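Local coordinates for elongation factor G (Thermus thermophilus, PDB 2DY1), which binds GTP and a magnesium ion and, as an elongation factor G, probably acts as a GTPase in the translocation step of protein synthesis, at residues Val66-Phe71 with Leu328-Gly333; Ala98-Val103 with Gly126-Val131; Glu277-Gly282 with Tyr302-Arg307; Ala286-Val291 with Met360-Gly365. All blocks are in the same frame, centred on the assembly; numbering follows the deposited sequence.

All the touching residues of interaction 2 are buried: it is a parallel strand pair inside the sheet of the GTP-binding domain, held by backbone bonds and apolar side chains. Interaction 4 is also backbone-bonded but antiparallel, and adds an edge strand to the sheet of domain 2. The other two join separate elements of structure: interaction 1 packs the edge strand 65-71 against strand 323-332 of domain 2 with mostly apolar contacts, while interaction 3, partly buried, sets a short helix on strand 298-307 through aromatic rings and arginines. Interactions 3 and 4 share a sheet through the neighbouring strands 285-294 and 298-307. Asp99 of interaction 2 forms salt bridges with Arg278 and Arg304 of interaction 3.

Interaction 1 (Val66-Phe71 with Leu328-Gly333); sequences VAPLLF and LYVPMG
The ring of Pro68 overlaps two side chains of the opposing strand, Val330 and Met332. Its CB presses on Val330 CG1 at 3.4 Å, tighter than an ordinary van der Waals contact. Its CG meets the methyl CE of Met332 at 3.6 Å, the two side chains crossing at about a right angle. Met332 reaches this place because its chain, extended as far as SD, bends at chi3 (-74°) and brings CE back to the proline. Pro68 also sets CD 3.3 Å from Pro331 O, and Val66 CG1 approaches the same oxygen to 3.4 Å. Carbon atoms of both side chains thus lie against that carbonyl oxygen, which is buried without a hydrogen-bonding partner. An alanine in place of Pro68 would probably leave Met332 CE without its packing partner and open a gap beside Pro331 O. The contact joins strand 65-71, at one edge of the GTP-binding domain's mixed sheet, to strand 323-332 of domain 2. The strands run at 113° to one another instead of pairing as neighbours in a sheet, and Pro68 is the centre of an inverse gamma turn. On the far side of strand 65-71, Ala67 and Leu69 pack on helix 22-32. At the Val66 end, CB lies 3.8 Å from Pro331 CG, and a single backbone bond ties the two segments, from Gly333 N to Val66 O (3.0 Å). Met332 CA adds a CH contact to the same acceptor. One water accepts from Val66 N and donates to Gly333 O, 2.8 Å from the latter.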
# COMPACT_ATOMS: atom_id res chain seq x y z
N VAL A 66 -15.22 10.23 1.92
CA VAL A 66 -16.27 10.21 0.91
C VAL A 66 -16.98 11.56 0.87
O VAL A 66 -17.30 12.16 1.91
CB VAL A 66 -17.31 9.10 1.24
CG1 VAL A 66 -18.39 9.07 0.15
CG2 VAL A 66 -16.61 7.74 1.33
N ALA A 67 -17.14 12.08 -0.34
CA ALA A 67 -17.87 13.32 -0.56
C ALA A 67 -19.02 12.96 -1.50
O ALA A 67 -18.81 12.80 -2.70
CB ALA A 67 -16.96 14.38 -1.20
N PRO A 68 -20.22 12.78 -0.97
CA PRO A 68 -21.40 12.41 -1.77
C PRO A 68 -22.05 13.64 -2.39
O PRO A 68 -22.99 14.19 -1.84
CB PRO A 68 -22.30 11.71 -0.75
CG PRO A 68 -22.04 12.51 0.53
CD PRO A 68 -20.55 12.87 0.48
N LEU A 69 -21.56 14.03 -3.56
CA LEU A 69 -22.05 15.24 -4.19
C LEU A 69 -23.38 15.10 -4.90
O LEU A 69 -23.63 14.10 -5.58
CB LEU A 69 -21.01 15.76 -5.18
CG LEU A 69 -19.59 15.92 -4.61
CD1 LEU A 69 -18.60 16.23 -5.76
CD2 LEU A 69 -19.56 17.06 -3.58
N LEU A 70 -24.23 16.11 -4.70
CA LEU A 70 -25.54 16.17 -5.34
C LEU A 70 -25.55 17.44 -6.17
O LEU A 70 -25.23 18.52 -5.67
CB LEU A 70 -26.63 16.22 -4.27
CG LEU A 70 -28.05 16.45 -4.79
CD1 LEU A 70 -28.51 15.26 -5.62
CD2 LEU A 70 -28.99 16.65 -3.60
N PHE A 71 -25.91 17.33 -7.44
CA PHE A 71 -25.91 18.50 -8.29
C PHE A 71 -26.98 18.33 -9.36
O PHE A 71 -26.90 17.43 -10.20
CB PHE A 71 -24.53 18.65 -8.94
CG PHE A 71 -24.41 19.86 -9.84
CD1 PHE A 71 -24.46 21.14 -9.31
CD2 PHE A 71 -24.22 19.70 -11.21
CE1 PHE A 71 -24.33 22.26 -10.15
CE2 PHE A 71 -24.09 20.81 -12.04
CZ PHE A 71 -24.14 22.09 -11.51
N LEU A 328 -30.01 2.62 5.71
CA LEU A 328 -28.99 2.87 4.70
C LEU A 328 -28.40 4.24 4.99
O LEU A 328 -29.14 5.19 5.24
CB LEU A 328 -29.62 2.90 3.30
CG LEU A 328 -30.34 1.60 2.88
CD1 LEU A 328 -30.91 1.78 1.49
CD2 LEU A 328 -29.36 0.42 2.90
N TYR A 329 -27.07 4.34 4.97
CA TYR A 329 -26.41 5.62 5.22
C TYR A 329 -25.34 5.89 4.18
O TYR A 329 -24.63 4.96 3.79
CB TYR A 329 -25.68 5.62 6.57
CG TYR A 329 -26.52 5.31 7.77
CD1 TYR A 329 -27.26 6.31 8.39
CD2 TYR A 329 -26.59 4.02 8.27
CE1 TYR A 329 -28.06 6.02 9.49
CE2 TYR A 329 -27.38 3.72 9.37
CZ TYR A 329 -28.11 4.73 9.97
OH TYR A 329 -28.89 4.42 11.06
N VAL A 330 -25.24 7.14 3.76
CA VAL A 330 -24.20 7.56 2.82
C VAL A 330 -23.24 8.37 3.70
O VAL A 330 -23.67 9.22 4.48
CB VAL A 330 -24.75 8.46 1.71
CG1 VAL A 330 -23.61 9.13 1.00
CG2 VAL A 330 -25.57 7.63 0.70
N PRO A 331 -21.93 8.12 3.57
CA PRO A 331 -20.95 8.85 4.38
C PRO A 331 -20.51 10.16 3.75
O PRO A 331 -20.44 10.30 2.53
CB PRO A 331 -19.80 7.87 4.49
CG PRO A 331 -19.86 7.11 3.20
CD PRO A 331 -21.32 6.99 2.85
N MET A 332 -20.27 11.15 4.61
CA MET A 332 -19.74 12.44 4.17
C MET A 332 -18.67 12.65 5.21
O MET A 332 -18.94 13.13 6.32
CB MET A 332 -20.77 13.57 4.25
CG MET A 332 -20.17 14.92 3.86
SD MET A 332 -21.42 16.20 3.62
CE MET A 332 -22.07 15.73 2.10
N GLY A 333 -17.44 12.31 4.86
CA GLY A 333 -16.38 12.40 5.85
C GLY A 333 -16.77 11.46 6.99
O GLY A 333 -17.17 10.31 6.77
O HOH W 1 -15.96 9.24 4.48

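Interaction 2 (Ala98-Val103 with Gly126-Val131); sequences ADAALV and GLPRMV
A beta-alpha-beta unit is closed here: its two parallel strands lie side by side, with Ala101 beside Arg129, Leu102 beside Met130 and Val103 beside Val131. Three backbone bonds stitch them together. Ala101 N donates to Pro128 O at 2.9 Å, Met130 N to Ala101 O at 3.0 Å, and Val103 N to Met130 O at 2.8 Å. Between these bonds, CA-H groups of Arg129 and Leu102 lean on the acceptors Ala101 O and Met130 O. On one face of the sheet Leu102 CD1 rests on Met130 CG at 3.8 Å, with the sulfur SD almost as near. The two side chains cross obliquely, and the pair packs under helix 261-271. These strands belong to the parallel core of the mixed sheet of the P-loop NTPase fold, with strand 9-16 on the other side of strand 100-106 and the connecting helix 113-124 against the opposite face. That face carries Ala101, Val103 and Arg129. The Val103 side chain lies about 7 Å from that of Ser20, a GTP-binding residue. Ala101 CB meets the aliphatic CG of Arg129 at 4.0 Å, after which the arginine chain bends at chi2 and chi3 and leads away. Its guanidinium turns back on its own segment and grips Leu127 O side-on, NE at 2.8 Å and NH2 at 3.0 Å, with the oxygen near the guanidinium plane. NH1 forms a salt bridge with Glu123, and Trp119 adds a cation-pi contact. Ahead of the paired strands, Leu127 CD2 sits against Ala98 O, and Pro128 CD comes within 3.2 Å of Asp99 O.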
# COMPACT_ATOMS: atom_id res chain seq x y z
N ALA A 98 -14.13 2.71 -7.25
CA ALA A 98 -14.66 3.66 -8.23
C ALA A 98 -14.72 3.11 -9.64
O ALA A 98 -14.11 2.09 -9.91
CB ALA A 98 -13.80 4.92 -8.22
N ASP A 99 -15.43 3.82 -10.51
CA ASP A 99 -15.53 3.41 -11.90
C ASP A 99 -14.66 4.28 -12.81
O ASP A 99 -14.60 4.06 -14.03
CB ASP A 99 -16.99 3.46 -12.38
CG ASP A 99 -17.90 2.53 -11.59
OD1 ASP A 99 -17.40 1.52 -11.06
OD2 ASP A 99 -19.12 2.83 -11.52
N ALA A 100 -13.97 5.26 -12.22
CA ALA A 100 -13.08 6.15 -12.98
C ALA A 100 -12.17 6.85 -12.00
O ALA A 100 -12.50 6.96 -10.81
CB ALA A 100 -13.88 7.19 -13.76
N ALA A 101 -11.02 7.32 -12.49
CA ALA A 101 -10.08 8.04 -11.65
C ALA A 101 -9.94 9.48 -12.12
O ALA A 101 -9.80 9.74 -13.31
CB ALA A 101 -8.72 7.36 -11.72
N LEU A 102 -10.03 10.42 -11.19
CA LEU A 102 -9.83 11.85 -11.47
C LEU A 102 -8.44 12.06 -10.88
O LEU A 102 -8.26 11.93 -9.67
CB LEU A 102 -10.87 12.71 -10.75
CG LEU A 102 -10.63 14.23 -10.79
CD1 LEU A 102 -10.58 14.73 -12.26
CD2 LEU A 102 -11.77 14.95 -10.04
N VAL A 103 -7.48 12.41 -11.72
CA VAL A 103 -6.09 12.53 -11.28
C VAL A 103 -5.68 13.99 -11.20
O VAL A 103 -5.59 14.66 -12.22
CB VAL A 103 -5.17 11.76 -12.29
CG1 VAL A 103 -3.73 11.74 -11.79
CG2 VAL A 103 -5.70 10.31 -12.49
N GLY A 126 -8.49 -1.11 -15.24
CA GLY A 126 -9.27 -0.85 -16.44
C GLY A 126 -10.13 0.38 -16.34
O GLY A 126 -11.16 0.50 -17.01
N LEU A 127 -9.70 1.32 -15.50
CA LEU A 127 -10.46 2.53 -15.29
C LEU A 127 -10.19 3.72 -16.18
O LEU A 127 -9.04 4.02 -16.48
CB LEU A 127 -10.24 3.05 -13.86
CG LEU A 127 -10.58 2.13 -12.69
CD1 LEU A 127 -10.41 2.94 -11.37
CD2 LEU A 127 -12.00 1.60 -12.81
N PRO A 128 -11.25 4.42 -16.61
CA PRO A 128 -11.11 5.62 -17.44
C PRO A 128 -10.39 6.62 -16.52
O PRO A 128 -10.50 6.54 -15.28
CB PRO A 128 -12.55 6.07 -17.66
CG PRO A 128 -13.28 4.73 -17.73
CD PRO A 128 -12.66 3.97 -16.58
N ARG A 129 -9.66 7.56 -17.11
CA ARG A 129 -8.94 8.56 -16.34
C ARG A 129 -9.16 9.95 -16.93
O ARG A 129 -9.26 10.12 -18.15
CB ARG A 129 -7.43 8.28 -16.35
CG ARG A 129 -6.95 7.27 -15.29
CD ARG A 129 -5.92 6.34 -15.91
NE ARG A 129 -6.64 5.41 -16.79
CZ ARG A 129 -6.09 4.80 -17.84
NH1 ARG A 129 -4.82 5.01 -18.15
NH2 ARG A 129 -6.84 3.99 -18.58
N MET A 130 -9.29 10.93 -16.05
CA MET A 130 -9.44 12.35 -16.42
C MET A 130 -8.40 13.04 -15.54
O MET A 130 -8.12 12.56 -14.45
CB MET A 130 -10.86 12.84 -16.09
CG MET A 130 -11.05 14.34 -15.98
SD MET A 130 -12.78 14.67 -15.44
CE MET A 130 -13.60 14.16 -16.93
N VAL A 131 -7.81 14.13 -16.03
CA VAL A 131 -6.81 14.88 -15.26
C VAL A 131 -7.40 16.22 -14.89
O VAL A 131 -8.10 16.83 -15.69
CB VAL A 131 -5.56 15.18 -16.13
CG1 VAL A 131 -4.61 16.15 -15.41
CG2 VAL A 131 -4.83 13.89 -16.46

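Interaction 3 (Glu277-Gly282 with Tyr302-Arg307); sequences ERFGDG and YLRLYR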
# COMPACT_ATOMS: atom_id res chain seq x y z
N GLU A 277 -22.98 1.50 -17.25
CA GLU A 277 -22.10 1.36 -18.39
C GLU A 277 -20.91 0.43 -18.11
O GLU A 277 -20.32 -0.13 -19.03
CB GLU A 277 -21.60 2.75 -18.84
CG GLU A 277 -22.68 3.57 -19.50
CD GLU A 277 -22.26 4.99 -19.83
OE1 GLU A 277 -22.57 5.45 -20.95
OE2 GLU A 277 -21.66 5.66 -18.98
N ARG A 278 -20.56 0.25 -16.84
CA ARG A 278 -19.45 -0.62 -16.51
C ARG A 278 -19.86 -2.06 -16.20
O ARG A 278 -19.28 -3.01 -16.73
CB ARG A 278 -18.67 -0.06 -15.31
CG ARG A 278 -17.46 -0.90 -14.97
CD ARG A 278 -16.73 -0.36 -13.75
NE ARG A 278 -15.52 -1.14 -13.46
CZ ARG A 278 -14.81 -0.99 -12.34
NH1 ARG A 278 -15.21 -0.11 -11.43
NH2 ARG A 278 -13.70 -1.69 -12.15
N PHE A 279 -20.89 -2.20 -15.37
CA PHE A 279 -21.38 -3.50 -14.88
C PHE A 279 -22.69 -3.99 -15.46
O PHE A 279 -23.07 -5.14 -15.21
CB PHE A 279 -21.58 -3.44 -13.36
CG PHE A 279 -20.32 -3.27 -12.58
CD1 PHE A 279 -19.51 -4.35 -12.30
CD2 PHE A 279 -19.91 -2.00 -12.17
CE1 PHE A 279 -18.29 -4.17 -11.61
CE2 PHE A 279 -18.71 -1.82 -11.51
CZ PHE A 279 -17.91 -2.89 -11.23
N GLY A 280 -23.38 -3.13 -16.19
CA GLY A 280 -24.69 -3.50 -16.72
C GLY A 280 -25.68 -3.50 -15.56
O GLY A 280 -25.33 -3.12 -14.43
N ASP A 281 -26.91 -3.91 -15.82
CA ASP A 281 -27.92 -3.96 -14.77
C ASP A 281 -27.99 -5.40 -14.27
O ASP A 281 -27.60 -6.32 -14.98
CB ASP A 281 -29.30 -3.53 -15.29
CG ASP A 281 -29.36 -2.05 -15.64
OD1 ASP A 281 -29.07 -1.21 -14.75
OD2 ASP A 281 -29.69 -1.72 -16.80
N GLY A 282 -28.46 -5.58 -13.05
CA GLY A 282 -28.53 -6.92 -12.52
C GLY A 282 -28.67 -6.95 -11.02
O GLY A 282 -28.92 -5.91 -10.39
N TYR A 302 -17.29 0.54 4.75
CA TYR A 302 -17.64 1.39 3.63
C TYR A 302 -17.82 0.49 2.43
O TYR A 302 -16.90 -0.20 2.00
CB TYR A 302 -16.53 2.42 3.40
CG TYR A 302 -16.47 3.40 4.55
CD1 TYR A 302 -17.03 4.67 4.45
CD2 TYR A 302 -15.89 3.04 5.77
CE1 TYR A 302 -17.02 5.55 5.54
CE2 TYR A 302 -15.88 3.91 6.86
CZ TYR A 302 -16.44 5.15 6.73
OH TYR A 302 -16.42 5.99 7.82
N LEU A 303 -19.04 0.52 1.90
CA LEU A 303 -19.42 -0.36 0.82
C LEU A 303 -19.68 0.36 -0.47
O LEU A 303 -20.38 1.35 -0.49
CB LEU A 303 -20.73 -1.07 1.18
CG LEU A 303 -20.78 -2.34 2.02
CD1 LEU A 303 -20.10 -2.13 3.35
CD2 LEU A 303 -22.26 -2.72 2.22
N ARG A 304 -19.12 -0.17 -1.55
CA ARG A 304 -19.43 0.37 -2.88
C ARG A 304 -20.48 -0.58 -3.46
O ARG A 304 -20.28 -1.80 -3.47
CB ARG A 304 -18.21 0.35 -3.79
CG ARG A 304 -18.58 0.46 -5.30
CD ARG A 304 -19.22 1.80 -5.65
NE ARG A 304 -19.96 1.69 -6.92
CZ ARG A 304 -19.43 1.75 -8.14
NH1 ARG A 304 -18.12 1.94 -8.31
NH2 ARG A 304 -20.22 1.55 -9.19
N LEU A 305 -21.59 -0.02 -3.92
CA LEU A 305 -22.64 -0.81 -4.56
C LEU A 305 -22.35 -0.68 -6.06
O LEU A 305 -22.54 0.39 -6.65
CB LEU A 305 -24.02 -0.25 -4.22
CG LEU A 305 -25.24 -1.00 -4.79
CD1 LEU A 305 -25.24 -2.45 -4.31
CD2 LEU A 305 -26.51 -0.29 -4.35
N TYR A 306 -21.87 -1.75 -6.65
CA TYR A 306 -21.50 -1.74 -8.07
C TYR A 306 -22.67 -1.91 -8.99
O TYR A 306 -22.68 -1.37 -10.10
CB TYR A 306 -20.50 -2.86 -8.38
CG TYR A 306 -19.13 -2.73 -7.73
CD1 TYR A 306 -18.24 -1.73 -8.14
CD2 TYR A 306 -18.70 -3.63 -6.75
CE1 TYR A 306 -16.95 -1.63 -7.61
CE2 TYR A 306 -17.40 -3.53 -6.19
CZ TYR A 306 -16.54 -2.54 -6.64
OH TYR A 306 -15.26 -2.47 -6.11
N ARG A 307 -23.65 -2.67 -8.53
CA ARG A 307 -24.79 -2.98 -9.38
C ARG A 307 -25.95 -3.24 -8.48
O ARG A 307 -25.76 -3.66 -7.35
CB ARG A 307 -24.49 -4.25 -10.17
CG ARG A 307 -25.48 -4.59 -11.31
CD ARG A 307 -24.99 -5.83 -12.06
NE ARG A 307 -24.94 -7.01 -11.21
CZ ARG A 307 -24.18 -8.07 -11.43
NH1 ARG A 307 -23.38 -8.10 -12.49
NH2 ARG A 307 -24.21 -9.09 -10.59
O HOH W 2 -24.54 -1.21 -12.34
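Phe279 and Tyr306 meet with their ring planes at 45° and centroids 4.9 Å apart, an oblique pairing. The point of closest approach is Phe279 CZ to Tyr306 CD1, 3.3 Å. Tyr306 CB stands over the centre of one Phe279 face, a CH-pi contact 3.8 Å from the centroid. The opposite face carries Arg278 CG, offset toward the rim, and the extended Arg278 chain runs on past the ring, so that Phe279 CZ lies above one face of its guanidinium. Arg304 continues the layering: Tyr306 CD1 lies over the centre of its guanidinium. An alanine in place of Phe279 would probably leave Tyr306 CB without the ring face it rests on and one face of the Arg278 guanidinium without its packing partner. The arrangement seats the end of helix 275-279 on strand 298-307 of the domain 2 beta-barrel, where Tyr306 and Arg307 form a classic beta bulge opposite strand 285-294. Asp99 of the GTP-binding domain forms salt bridges with both Arg278 NH1 and Arg304 NH2, which probably eases the repulsion between NH1 of the two arginines, 4.7 Å apart. Arg304 NH1 also bonds to Ala97 O. Arg307 has CG anti to the backbone N (chi1 -169°), bringing CG 3.5 Å from Gly280 O, and a bend at chi3 (63°) carries NE alongside Gly282, where it bonds to Pro283 O. A water donates to both Gly280 O and Tyr306 O, 2.9 Å from each.

Interaction 4 (Ala286-Val291 with Met360-Gly365); sequences AKVFKV and MVLWQG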
# COMPACT_ATOMS: atom_id res chain seq x y z
N ALA A 286 -21.69 -5.79 -4.43
CA ALA A 286 -21.02 -4.75 -3.64
C ALA A 286 -19.74 -5.29 -3.01
O ALA A 286 -19.47 -6.49 -2.99
CB ALA A 286 -21.95 -4.26 -2.54
N LYS A 287 -18.95 -4.38 -2.47
CA LYS A 287 -17.71 -4.78 -1.83
C LYS A 287 -17.35 -3.79 -0.73
O LYS A 287 -17.59 -2.60 -0.87
CB LYS A 287 -16.59 -4.82 -2.88
CG LYS A 287 -15.25 -5.24 -2.33
CD LYS A 287 -14.26 -5.52 -3.46
CE LYS A 287 -12.92 -5.95 -2.91
NZ LYS A 287 -11.98 -6.34 -3.99
N VAL A 288 -16.78 -4.30 0.37
CA VAL A 288 -16.33 -3.42 1.46
C VAL A 288 -14.93 -3.00 1.01
O VAL A 288 -14.01 -3.83 0.98
CB VAL A 288 -16.22 -4.21 2.78
CG1 VAL A 288 -15.63 -3.33 3.88
CG2 VAL A 288 -17.61 -4.70 3.22
N PHE A 289 -14.76 -1.73 0.64
CA PHE A 289 -13.45 -1.29 0.14
C PHE A 289 -12.56 -0.70 1.22
O PHE A 289 -11.37 -0.55 1.02
CB PHE A 289 -13.59 -0.31 -1.05
CG PHE A 289 -14.13 1.03 -0.69
CD1 PHE A 289 -13.27 2.10 -0.43
CD2 PHE A 289 -15.51 1.25 -0.67
CE1 PHE A 289 -13.80 3.40 -0.15
CE2 PHE A 289 -16.04 2.51 -0.39
CZ PHE A 289 -15.18 3.58 -0.14
N LYS A 290 -13.17 -0.33 2.33
CA LYS A 290 -12.38 0.17 3.47
C LYS A 290 -13.19 0.10 4.74
O LYS A 290 -14.43 -0.02 4.71
CB LYS A 290 -11.90 1.63 3.27
CG LYS A 290 -13.00 2.66 3.32
CD LYS A 290 -12.48 4.10 3.44
CE LYS A 290 -12.13 4.41 4.91
NZ LYS A 290 -11.28 5.65 5.05
N VAL A 291 -12.49 0.23 5.86
CA VAL A 291 -13.12 0.16 7.16
C VAL A 291 -12.53 1.24 8.06
O VAL A 291 -11.34 1.54 7.96
CB VAL A 291 -12.82 -1.21 7.82
CG1 VAL A 291 -13.19 -1.19 9.30
CG2 VAL A 291 -13.61 -2.32 7.10
N MET A 360 -14.34 -7.79 1.58
CA MET A 360 -15.50 -8.68 1.59
C MET A 360 -16.48 -8.33 0.47
O MET A 360 -16.86 -7.17 0.29
CB MET A 360 -16.19 -8.54 2.95
CG MET A 360 -17.15 -9.63 3.33
SD MET A 360 -17.53 -9.39 5.07
CE MET A 360 -16.21 -9.79 5.73
N VAL A 361 -16.89 -9.35 -0.29
CA VAL A 361 -17.83 -9.16 -1.39
C VAL A 361 -19.24 -9.48 -0.89
O VAL A 361 -19.43 -10.38 -0.05
CB VAL A 361 -17.46 -10.09 -2.56
CG1 VAL A 361 -18.38 -9.83 -3.76
CG2 VAL A 361 -15.98 -9.84 -2.96
N LEU A 362 -20.22 -8.70 -1.35
CA LEU A 362 -21.61 -8.91 -0.95
C LEU A 362 -22.44 -9.01 -2.21
O LEU A 362 -22.17 -8.33 -3.20
CB LEU A 362 -22.08 -7.73 -0.09
CG LEU A 362 -21.13 -7.41 1.06
CD1 LEU A 362 -21.31 -5.97 1.50
CD2 LEU A 362 -21.37 -8.36 2.19
N TRP A 363 -23.47 -9.84 -2.19
CA TRP A 363 -24.25 -10.01 -3.40
C TRP A 363 -25.64 -10.56 -3.12
O TRP A 363 -25.95 -10.95 -2.01
CB TRP A 363 -23.54 -11.02 -4.32
CG TRP A 363 -23.49 -12.44 -3.74
CD1 TRP A 363 -24.41 -13.45 -3.95
CD2 TRP A 363 -22.52 -12.98 -2.83
NE1 TRP A 363 -24.06 -14.57 -3.22
CE2 TRP A 363 -22.91 -14.31 -2.53
CE3 TRP A 363 -21.36 -12.47 -2.24
CZ2 TRP A 363 -22.18 -15.14 -1.66
CZ3 TRP A 363 -20.63 -13.29 -1.37
CH2 TRP A 363 -21.04 -14.61 -1.09
N GLN A 364 -26.43 -10.60 -4.19
CA GLN A 364 -27.72 -11.28 -4.16
C GLN A 364 -27.65 -12.20 -5.38
O GLN A 364 -26.94 -11.90 -6.34
CB GLN A 364 -28.90 -10.31 -4.27
CG GLN A 364 -29.19 -9.63 -2.97
CD GLN A 364 -30.45 -8.81 -3.02
OE1 GLN A 364 -31.12 -8.74 -4.06
NE2 GLN A 364 -30.80 -8.18 -1.91
N GLY A 365 -28.33 -13.33 -5.31
CA GLY A 365 -28.29 -14.25 -6.44
C GLY A 365 -27.01 -15.07 -6.46
O GLY A 365 -26.45 -15.40 -5.41
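Ala286 and Leu362 form the tight end of an antiparallel pairing that adds strand 361-363 to the edge of the domain 2 sheet, next to strand 285-294. They are a hydrogen-bonded pair: Ala286 N donates to Leu362 O and Leu362 N to Ala286 O, each at 2.9 Å. Their CB atoms lie 4.2 Å apart on the same face, and the Leu362 side chain goes on to touch Leu303 and Leu316. Val288 N extends the ladder to Met360 O, also at 2.9 Å, with the donor in the carbonyl plane. Beside this bond Val288 and Met360 lie side by side and point the same way, CG2 to CB 4.1 Å. Between these bonds, Lys287 and Val361 face each other as a non-hydrogen-bonded pair, and across it their side chains lean on carbonyl oxygens: Val361 CG1 on Ala286 O, Lys287 CG on Met360 O at 3.6 Å. The fully extended lysine then runs away from the edge strand, and its NZ hydrogen-bonds to Pro374 O and forms a salt bridge with Glu96. The contact is looser at Met360 and Val361, which are partly exposed; the methionine chain leads away from Val288, extended to SD and bent only at chi3. The straightest of the three backbone bonds comes from above: the N-H of Leu362 points at Ala286 O (173°), yet the nitrogen lies 44° out of the carbonyl plane.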